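Local coordinates for protein cytochrome P450 113A1 (Saccharopolyspora erythraea, PDB 2JJN) that hydroxylates the C-12 position of erythromycin D with a heme b cofactor to give erythromycin C, a step in erythromycin biosynthesis, at residues D137-A140 / F141-V145; P180-A183 / E184-D188; R224-D228 / E229-N233. The protein carries 2 engineered substitutions. One frame throughout, in Å; residues are numbered along the deposited sequence. Where two conformers were deposited one is given.

Contact 1: D137-A140 / F141-V145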
ATOM      1  N   ASP A 137      -3.114 -16.584   2.983  1.00 20.96           N
ATOM      2  CA  ASP A 137      -2.259 -17.600   2.444  1.00 21.98           C
ATOM      3  C   ASP A 137      -2.717 -18.114   1.076  1.00 21.18           C
ATOM      4  O   ASP A 137      -1.879 -18.439   0.220  1.00 23.39           O
ATOM      5  CB  ASP A 137      -2.134 -18.806   3.398  1.00 23.06           C
ATOM      6  CG  ASP A 137      -1.266 -18.540   4.587  1.00 27.41           C
ATOM      7  OD1 ASP A 137      -0.627 -17.473   4.691  1.00 29.25           O
ATOM      8  OD2 ASP A 137      -1.287 -19.427   5.475  1.00 29.41           O
ATOM      9  N   VAL A 138      -4.049 -18.198   0.880  1.00 20.76           N
ATOM     10  CA  VAL A 138      -4.578 -18.851  -0.328  1.00 20.62           C
ATOM     11  C   VAL A 138      -4.542 -17.897  -1.520  1.00 19.65           C
ATOM     12  O   VAL A 138      -4.194 -18.298  -2.640  1.00 21.43           O
ATOM     13  CB  VAL A 138      -6.009 -19.373  -0.138  1.00 20.39           C
ATOM     14  CG1 VAL A 138      -6.660 -19.778  -1.483  1.00 19.65           C
ATOM     15  CG2 VAL A 138      -5.979 -20.589   0.792  1.00 22.80           C
ATOM     16  N   LEU A 139      -4.925 -16.637  -1.277  1.00 18.89           N
ATOM     17  CA  LEU A 139      -5.124 -15.705  -2.401  1.00 19.80           C
ATOM     18  C   LEU A 139      -4.449 -14.353  -2.207  1.00 19.77           C
ATOM     19  O   LEU A 139      -3.757 -13.870  -3.122  1.00 20.53           O
ATOM     20  CB  LEU A 139      -6.627 -15.468  -2.637  1.00 19.20           C
ATOM     21  CG  LEU A 139      -6.933 -14.479  -3.782  1.00 18.11           C
ATOM     22  CD1 LEU A 139      -6.413 -15.001  -5.120  1.00 19.86           C
ATOM     23  CD2 LEU A 139      -8.420 -14.189  -3.918  1.00 21.21           C
ATOM     24  N   ALA A 140      -4.675 -13.703  -1.078  1.00 19.58           N
ATOM     25  CA  ALA A 140      -4.338 -12.259  -1.042  1.00 20.15           C
ATOM     26  C   ALA A 140      -2.838 -12.085  -1.054  1.00 20.85           C
ATOM     27  O   ALA A 140      -2.321 -11.102  -1.588  1.00 20.11           O
ATOM     28  CB  ALA A 140      -4.948 -11.571   0.160  1.00 20.90           C
ATOM     29  N   PHE A 141      -2.123 -13.029  -0.457  1.00 21.04           N
ATOM     30  CA  PHE A 141      -0.659 -12.940  -0.466  1.00 22.40           C
ATOM     31  C   PHE A 141      -0.100 -13.383  -1.817  1.00 21.48           C
ATOM     32  O   PHE A 141       0.626 -12.582  -2.471  1.00 25.27           O
ATOM     33  CB  PHE A 141      -0.025 -13.731   0.687  1.00 24.08           C
ATOM     34  CG  PHE A 141       1.466 -13.562   0.768  1.00 26.49           C
ATOM     35  CD1 PHE A 141       2.004 -12.558   1.583  1.00 30.52           C
ATOM     36  CD2 PHE A 141       2.309 -14.379   0.018  1.00 29.84           C
ATOM     37  CE1 PHE A 141       3.399 -12.403   1.673  1.00 32.68           C
ATOM     38  CE2 PHE A 141       3.711 -14.228   0.072  1.00 30.29           C
ATOM     39  CZ  PHE A 141       4.234 -13.232   0.902  1.00 32.36           C
ATOM     40  N   PRO A 142      -0.414 -14.606  -2.303  1.00 18.09           N
ATOM     41  CA  PRO A 142       0.199 -15.040  -3.571  1.00 19.38           C
ATOM     42  C   PRO A 142      -0.181 -14.242  -4.831  1.00 20.04           C
ATOM     43  O   PRO A 142       0.635 -14.115  -5.752  1.00 20.96           O
ATOM     44  CB  PRO A 142      -0.244 -16.481  -3.748  1.00 18.19           C
ATOM     45  CG  PRO A 142      -1.278 -16.750  -2.677  1.00 19.53           C
ATOM     46  CD  PRO A 142      -1.254 -15.662  -1.682  1.00 17.60           C
ATOM     47  N   LEU A 143      -1.418 -13.774  -4.916  1.00 20.52           N
ATOM     48  CA  LEU A 143      -1.845 -13.143  -6.154  1.00 21.60           C
ATOM     49  C   LEU A 143      -0.950 -11.986  -6.573  1.00 22.96           C
ATOM     50  O   LEU A 143      -0.415 -12.056  -7.686  1.00 23.04           O
ATOM     51  CB  LEU A 143      -3.333 -12.732  -6.081  1.00 22.42           C
ATOM     52  CG  LEU A 143      -3.795 -11.895  -7.269  1.00 20.85           C
ATOM     53  CD1 LEU A 143      -3.829 -12.711  -8.609  1.00 21.73           C
ATOM     54  CD2 LEU A 143      -5.188 -11.344  -6.915  1.00 21.42           C
ATOM     55  N   PRO A 144      -0.790 -10.935  -5.727  1.00 24.56           N
ATOM     56  CA  PRO A 144      -0.011  -9.777  -6.198  1.00 25.86           C
ATOM     57  C   PRO A 144       1.437 -10.116  -6.483  1.00 27.50           C
ATOM     58  O   PRO A 144       2.025  -9.513  -7.419  1.00 28.48           O
ATOM     59  CB  PRO A 144      -0.109  -8.744  -5.059  1.00 26.92           C
ATOM     60  CG  PRO A 144      -0.885  -9.408  -3.950  1.00 27.50           C
ATOM     61  CD  PRO A 144      -1.292 -10.768  -4.341  1.00 24.06           C
ATOM     62  N   VAL A 145       2.013 -11.036  -5.698  1.00 28.94           N
ATOM     63  CA  VAL A 145       3.411 -11.509  -5.924  1.00 29.97           C
ATOM     64  C   VAL A 145       3.549 -12.142  -7.320  1.00 29.38           C
ATOM     65  O   VAL A 145       4.509 -11.859  -8.073  1.00 28.94           O
ATOM     66  CB  VAL A 145       3.944 -12.596  -4.879  1.00 32.15           C
ATOM     67  CG1 VAL A 145       3.835 -12.169  -3.505  1.00 33.13           C
ATOM     68  CG2 VAL A 145       3.329 -13.961  -5.064  1.00 35.63           C
TER

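Contact 2: P180-A183 / E184-D188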
ATOM      1  N   PRO A 180      18.758   5.090  13.495  1.00 27.38           N
ATOM      2  CA  PRO A 180      19.624   4.443  12.484  1.00 27.95           C
ATOM      3  C   PRO A 180      19.602   2.909  12.474  1.00 27.78           C
ATOM      4  O   PRO A 180      19.695   2.292  11.384  1.00 26.54           O
ATOM      5  CB  PRO A 180      21.020   4.937  12.858  1.00 28.68           C
ATOM      6  CG  PRO A 180      20.802   6.179  13.716  1.00 29.02           C
ATOM      7  CD  PRO A 180      19.519   5.946  14.430  1.00 28.25           C
ATOM      8  N   ALA A 181      19.492   2.300  13.646  1.00 28.34           N
ATOM      9  CA  ALA A 181      19.387   0.841  13.737  1.00 28.79           C
ATOM     10  C   ALA A 181      18.194   0.338  12.895  1.00 28.04           C
ATOM     11  O   ALA A 181      18.272  -0.732  12.271  1.00 28.08           O
ATOM     12  CB  ALA A 181      19.273   0.393  15.190  1.00 29.38           C
ATOM     13  N   LEU A 182      17.096   1.116  12.813  1.00 26.83           N
ATOM     14  CA  LEU A 182      15.937   0.757  11.969  1.00 26.41           C
ATOM     15  C   LEU A 182      16.257   0.771  10.474  1.00 25.63           C
ATOM     16  O   LEU A 182      15.896  -0.156   9.715  1.00 25.02           O
ATOM     17  CB  LEU A 182      14.742   1.702  12.276  1.00 26.88           C
ATOM     18  CG  LEU A 182      13.556   1.520  11.331  0.60 26.76           C
ATOM     19  CD1 LEU A 182      12.964   0.124  11.411  0.60 25.46           C
ATOM     20  CD2 LEU A 182      12.416   2.551  11.544  0.60 25.33           C
ATOM     21  N   ALA A 183      16.953   1.811  10.023  1.00 24.48           N
ATOM     22  CA  ALA A 183      17.275   1.943   8.608  1.00 23.68           C
ATOM     23  C   ALA A 183      18.151   0.750   8.212  1.00 22.35           C
ATOM     24  O   ALA A 183      18.040   0.194   7.102  1.00 22.82           O
ATOM     25  CB  ALA A 183      17.995   3.236   8.360  1.00 23.87           C
ATOM     26  N   GLU A 184      19.009   0.377   9.154  1.00 20.93           N
ATOM     27  CA  GLU A 184      19.911  -0.768   8.891  1.00 19.25           C
ATOM     28  C   GLU A 184      19.123  -2.054   8.778  1.00 18.14           C
ATOM     29  O   GLU A 184      19.421  -2.887   7.882  1.00 17.33           O
ATOM     30  CB  GLU A 184      20.972  -0.880   9.961  1.00 18.57           C
ATOM     31  CG  GLU A 184      21.976  -2.040   9.660  1.00 19.43           C
ATOM     32  CD  GLU A 184      23.205  -2.013  10.543  1.00 14.44           C
ATOM     33  OE1 GLU A 184      23.050  -1.741  11.746  1.00 19.36           O
ATOM     34  OE2 GLU A 184      24.278  -2.377  10.000  1.00 18.33           O
ATOM     35  N   ARG A 185      18.215  -2.278   9.711  1.00 18.68           N
ATOM     36  CA  ARG A 185      17.394  -3.487   9.656  1.00 19.17           C
ATOM     37  C   ARG A 185      16.596  -3.592   8.353  1.00 19.70           C
ATOM     38  O   ARG A 185      16.406  -4.701   7.822  1.00 19.27           O
ATOM     39  CB  ARG A 185      16.447  -3.564  10.877  1.00 18.92           C
ATOM     40  CG  ARG A 185      17.206  -3.875  12.176  1.00 19.78           C
ATOM     41  CD  ARG A 185      17.799  -5.299  12.173  1.00 21.67           C
ATOM     42  NE  ARG A 185      16.790  -6.366  12.060  1.00 21.63           N
ATOM     43  CZ  ARG A 185      16.053  -6.818  13.074  1.00 23.59           C
ATOM     44  NH1 ARG A 185      16.174  -6.296  14.287  1.00 24.76           N
ATOM     45  NH2 ARG A 185      15.152  -7.777  12.863  1.00 23.18           N
ATOM     46  N   ILE A 186      16.113  -2.448   7.845  1.00 19.52           N
ATOM     47  CA  ILE A 186      15.392  -2.455   6.580  1.00 20.23           C
ATOM     48  C   ILE A 186      16.305  -2.798   5.406  1.00 19.18           C
ATOM     49  O   ILE A 186      15.992  -3.674   4.576  1.00 19.76           O
ATOM     50  CB  ILE A 186      14.660  -1.109   6.381  1.00 21.54           C
ATOM     51  CG1 ILE A 186      13.551  -1.055   7.424  1.00 24.27           C
ATOM     52  CG2 ILE A 186      14.108  -1.012   4.932  1.00 25.34           C
ATOM     53  CD1 ILE A 186      12.863   0.321   7.585  1.00 27.58           C
ATOM     54  N   ALA A 187      17.474  -2.159   5.349  1.00 18.54           N
ATOM     55  CA  ALA A 187      18.442  -2.471   4.319  1.00 18.56           C
ATOM     56  C   ALA A 187      18.871  -3.948   4.405  1.00 18.73           C
ATOM     57  O   ALA A 187      19.049  -4.590   3.397  1.00 18.79           O
ATOM     58  CB  ALA A 187      19.663  -1.607   4.482  1.00 20.62           C
ATOM     59  N   ASP A 188      19.018  -4.457   5.631  1.00 17.52           N
ATOM     60  CA  ASP A 188      19.406  -5.857   5.826  1.00 17.46           C
ATOM     61  C   ASP A 188      18.454  -6.815   5.128  1.00 18.05           C
ATOM     62  O   ASP A 188      18.921  -7.753   4.459  1.00 19.76           O
ATOM     63  CB  ASP A 188      19.437  -6.153   7.329  1.00 17.06           C
ATOM     64  CG  ASP A 188      19.771  -7.620   7.645  1.00 15.52           C
ATOM     65  OD1 ASP A 188      18.920  -8.220   8.350  1.00 15.93           O
ATOM     66  OD2 ASP A 188      20.806  -8.084   7.142  1.00 15.70           O
TER
HETATM   67  O   HOH W   1      20.625  -2.078  12.756  1.00 47.35           O

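Contact 3: R224-D228 / E229-N233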
ATOM      1  N   ARG A 224      17.865  10.750 -20.035  1.00 21.96           N
ATOM      2  CA  ARG A 224      18.040  10.088 -18.734  1.00 20.37           C
ATOM      3  C   ARG A 224      17.683   8.608 -18.861  1.00 18.25           C
ATOM      4  O   ARG A 224      16.585   8.285 -19.301  1.00 18.25           O
ATOM      5  CB  ARG A 224      17.145  10.749 -17.677  1.00 20.90           C
ATOM      6  CG  ARG A 224      17.243  10.144 -16.254  1.00 25.20           C
ATOM      7  CD  ARG A 224      18.635  10.296 -15.665  1.00 30.32           C
ATOM      8  NE  ARG A 224      18.626  10.203 -14.203  1.00 32.85           N
ATOM      9  CZ  ARG A 224      18.801   9.073 -13.532  1.00 33.87           C
ATOM     10  NH1 ARG A 224      18.996   7.939 -14.189  1.00 28.74           N
ATOM     11  NH2 ARG A 224      18.792   9.083 -12.203  1.00 33.43           N
ATOM     12  N   ALA A 225      18.624   7.710 -18.541  1.00 17.49           N
ATOM     13  CA  ALA A 225      18.330   6.300 -18.547  1.00 16.52           C
ATOM     14  C   ALA A 225      18.711   5.760 -17.177  1.00 15.44           C
ATOM     15  O   ALA A 225      19.529   6.372 -16.446  1.00 17.54           O
ATOM     16  CB  ALA A 225      19.141   5.574 -19.692  1.00 16.53           C
ATOM     17  N   LEU A 226      18.131   4.649 -16.809  1.00 14.20           N
ATOM     18  CA  LEU A 226      18.445   4.030 -15.514  1.00 13.24           C
ATOM     19  C   LEU A 226      19.655   3.162 -15.630  1.00 13.57           C
ATOM     20  O   LEU A 226      19.773   2.404 -16.599  1.00 13.68           O
ATOM     21  CB  LEU A 226      17.268   3.168 -15.023  1.00 13.43           C
ATOM     22  CG  LEU A 226      15.895   3.891 -14.984  1.00 14.73           C
ATOM     23  CD1 LEU A 226      14.768   2.930 -14.589  1.00 16.29           C
ATOM     24  CD2 LEU A 226      15.930   5.086 -14.039  1.00 17.45           C
ATOM     25  N   ASP A 227      20.532   3.223 -14.632  1.00 13.65           N
ATOM     26  CA  ASP A 227      21.520   2.141 -14.521  1.00 13.16           C
ATOM     27  C   ASP A 227      20.916   0.918 -13.828  1.00 13.78           C
ATOM     28  O   ASP A 227      19.747   0.931 -13.461  1.00 13.27           O
ATOM     29  CB  ASP A 227      22.817   2.627 -13.870  1.00 13.15           C
ATOM     30  CG  ASP A 227      22.647   3.060 -12.422  1.00 16.46           C
ATOM     31  OD1 ASP A 227      21.703   2.608 -11.731  1.00 16.91           O
ATOM     32  OD2 ASP A 227      23.506   3.830 -11.972  1.00 21.29           O
ATOM     33  N   ASP A 228      21.669  -0.175 -13.715  1.00 17.31           N
ATOM     34  CA  ASP A 228      21.040  -1.387 -13.196  1.00 17.06           C
ATOM     35  C   ASP A 228      20.650  -1.200 -11.716  1.00 18.59           C
ATOM     36  O   ASP A 228      19.648  -1.720 -11.276  1.00 18.97           O
ATOM     37  CB  ASP A 228      21.989  -2.584 -13.303  1.00 18.88           C
ATOM     38  CG  ASP A 228      22.146  -3.117 -14.705  1.00 19.63           C
ATOM     39  OD1 ASP A 228      23.078  -3.945 -14.835  1.00 22.85           O
ATOM     40  OD2 ASP A 228      21.357  -2.753 -15.620  1.00 19.90           O
ATOM     41  N   GLU A 229      21.496  -0.480 -10.982  1.00 19.73           N
ATOM     42  CA  GLU A 229      21.189  -0.153  -9.572  1.00 20.19           C
ATOM     43  C   GLU A 229      19.831   0.549  -9.467  1.00 19.59           C
ATOM     44  O   GLU A 229      18.958   0.144  -8.692  1.00 20.64           O
ATOM     45  CB  GLU A 229      22.280   0.749  -9.020  1.00 20.86           C
ATOM     46  CG  GLU A 229      21.986   1.122  -7.566  1.00 25.36           C
ATOM     47  CD  GLU A 229      23.098   1.920  -6.902  1.00 27.32           C
ATOM     48  OE1 GLU A 229      23.954   2.528  -7.601  1.00 29.53           O
ATOM     49  OE2 GLU A 229      23.072   1.934  -5.632  1.00 32.05           O
ATOM     50  N   GLU A 230      19.648   1.617 -10.235  1.00 19.72           N
ATOM     51  CA  GLU A 230      18.371   2.362 -10.194  1.00 19.81           C
ATOM     52  C   GLU A 230      17.207   1.500 -10.634  1.00 19.69           C
ATOM     53  O   GLU A 230      16.132   1.519 -10.019  1.00 20.81           O
ATOM     54  CB  GLU A 230      18.449   3.573 -11.135  1.00 19.54           C
ATOM     55  CG  GLU A 230      19.412   4.642 -10.629  1.00 20.60           C
ATOM     56  CD  GLU A 230      19.610   5.762 -11.609  1.00 26.47           C
ATOM     57  OE1 GLU A 230      19.500   6.946 -11.186  1.00 29.02           O
ATOM     58  OE2 GLU A 230      19.919   5.474 -12.793  1.00 22.57           O
ATOM     59  N   ALA A 231      17.367   0.751 -11.728  1.00 18.57           N
ATOM     60  CA  ALA A 231      16.276  -0.106 -12.193  1.00 18.97           C
ATOM     61  C   ALA A 231      15.925  -1.171 -11.153  1.00 18.72           C
ATOM     62  O   ALA A 231      14.772  -1.512 -10.970  1.00 19.97           O
ATOM     63  CB  ALA A 231      16.644  -0.756 -13.554  1.00 19.72           C
ATOM     64  N   ALA A 232      16.961  -1.720 -10.520  1.00 19.34           N
ATOM     65  CA  ALA A 232      16.754  -2.761  -9.499  1.00 19.47           C
ATOM     66  C   ALA A 232      16.063  -2.199  -8.268  1.00 20.36           C
ATOM     67  O   ALA A 232      15.137  -2.845  -7.706  1.00 21.00           O
ATOM     68  CB  ALA A 232      18.103  -3.374  -9.111  1.00 19.81           C
ATOM     69  N   ASN A 233      16.494  -1.022  -7.844  1.00 20.37           N
ATOM     70  CA  ASN A 233      15.838  -0.385  -6.689  1.00 21.84           C
ATOM     71  C   ASN A 233      14.415  -0.002  -7.002  1.00 22.13           C
ATOM     72  O   ASN A 233      13.486  -0.235  -6.194  1.00 22.92           O
ATOM     73  CB  ASN A 233      16.632   0.803  -6.230  1.00 22.78           C
ATOM     74  CG  ASN A 233      17.869   0.396  -5.389  1.00 25.79           C
ATOM     75  OD1 ASN A 233      17.763  -0.477  -4.522  1.00 36.39           O
ATOM     76  ND2 ASN A 233      18.985   1.051  -5.599  1.00 26.34           N
TER
HETATM   77  O   HOH W   2      22.015   6.573 -14.078  1.00 31.69           O
HETATM   78  O   HOH W   3      23.113   4.567  -9.488  1.00 28.09           O
HETATM   79  O   HOH W   4      25.534   2.122  -9.781  1.00 37.77           O

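Contact 1: D137-A140 / F141-V145
Leu-139 and Leu-143 meet at the junction of two consecutive helices, 135-140 and 142-152. By order along the chain, these probably make up the E-helix region of the P450 fold. The CB of Leu-143 sits over the backbone of the previous turn, 3.2 Å from Leu-139 O, and 3.9 Å from Leu-139 CD1. CG lies anti to the backbone N in both leucines (chi1 172° in Leu-143), which keeps the two chains side by side. Past CG, Leu-143 CD2 comes 4.3 Å from Leu-139 CD1, and the side chain goes on to Val-121 and Thr-122 of helix 115-127. Leu-139 reaches Leu-125 and Leu-126 there.

One backbone bond spans the junction, from Leu-143 N to Leu-139 O at 2.9 Å. Two prolines flank it. The ring of Pro-142 lies on the carbonyls before it, with CG 3.3 Å from Val-138 O. Pro-144 CD lies 3.0 Å from Ala-140 O. Phe-141 swings away, stacks edge-to-face on His-243 and also meets the ring of Trp-165.

Neither proline has an N-H to give. Ala-140 O therefore gets no helical bond from Pro-144, and the hydroxyl of Thr-247 in helix 228-259 takes up this carbonyl instead.

Contact 2: P180-A183 / E184-D188
Four backbone hydrogen bonds of alpha-helical spacing join Pro-180, Ala-181, Leu-182 and Ala-183 to the residues four places on, as at Arg-185 N to Ala-181 O, 3.0 Å. These residues are the first two and a half turns of helix 180-206, by chain order probably the G helix of the P450 fold.

Leu-182 and Ile-186 form the apolar side of the contact. They are one turn apart and meet through their ends. Leu-182 has two conformers, and in one of them its CD1 lies 3.8 Å from Ile-186 CD1. The two side chains cross at a slant. Ile-186 has CG1 beside its backbone N (chi1 -68°), and this lays CG1 back over the preceding turn, 3.4 Å from Leu-182 O. CD1 then extends to the leucine.

The polar side is built round Ala-181 O. Besides the N-H of Arg-185, Ala-181 O also accepts from a water at 2.8 Å. The same water donates to Glu-184 OE1 at 2.6 Å. Glu-184 has CG anti to its N (chi1 -177°), and the extended chain carries the carboxylate out to the water. Arg-185 packs its CG 3.3 Å from Ala-181 O, then bends at chi2 and chi3 and carries its guanidinium away from the turn.

The helix start is held by Asp-179, whose OD2 is hydrogen-bonded to Ala-181 N. The F-G region lies over the substrate pocket in P450s. Consistent with this, the side chains of Leu-182 and Ile-186 lie about 8 and 7 Å from those of the substrate-binding Gln-292 and Glu-89. Leu-182 packs on Ile-172 and Met-174 in the loop between helices 165-171 and 180-206. Pro-180 rests on Glu-78, in the loop between strand 69-70 and helix 94-105.

Contact 3: R224-D228 / E229-N233
Asp-227 and Glu-230 form a capping box at the start of helix 228-259, the long central helix of the P450 fold. Their side chains cross at about a right angle, and each bonds to the backbone of the other. Asp-227 is the N-cap. Its chi1 of 65° places CG between its backbone N and carbonyl carbon. Asp-227 OD1 accepts from Glu-230 N at 2.7 Å, nearly along the C-O axis. In return, Glu-230 OE2 accepts from Asp-227 N at 3.0 Å through its anti lone pair.

Arg-224 approaches Glu-230 from the opposite direction. Guanidinium and carboxylate are nearly coplanar, their planes 15° apart, and they meet edge on. NH1 of Arg-224 bonds Glu-230 OE2 at 3.0 Å, on its syn side but somewhat out of the carboxylate plane. Arg-224 NH2 makes a very short bond of 2.5 Å to Glu-230 OE1. The two-pronged salt bridge fixes the rotation of the carboxylate. It probably also offsets the nearby negative charge of Asp-227.

Leu-226 CB and CD2 each lie 4.1 Å from Glu-230 CB, and Leu-226 CB also meets Ala-231 CB. Leu-226 packs on Leu-98, Val-101 and Val-102 of helix 94-105. Asp-228 turns away and makes a salt bridge with Arg-205 of helix 180-206. A water 2.6 Å from Asp-227 OD2 bridges it to Glu-229 OE1. A second water near Glu-229 OE1 reaches Asp-227 OD2 only weakly.

Glu-230 OE2, already bonded to Arg-224 NH1 and Asp-227 N, also accepts from a water at 2.7 Å.

Overall arrangement
The three contacts follow one another along the chain without touching. Contact 2 is a surface turn, while contacts 1 and 3 are partly buried. Contacts 1 and 3 share a partner: 228-259 starts in contact 3, and His-243 and Thr-247 further along it meet the proline-rich junction of contact 1. Helix 180-206, which starts in contact 2, later supplies Arg-205 to contact 3. Contacts 2 and 3 are closest, about 9 Å between nearest atoms. Chemistry follows place. Contact 1 is mainly apolar, with prolines breaking the backbone pattern. Contact 2 is regular helix with one water bridge. Contact 3 relies on charge and capping.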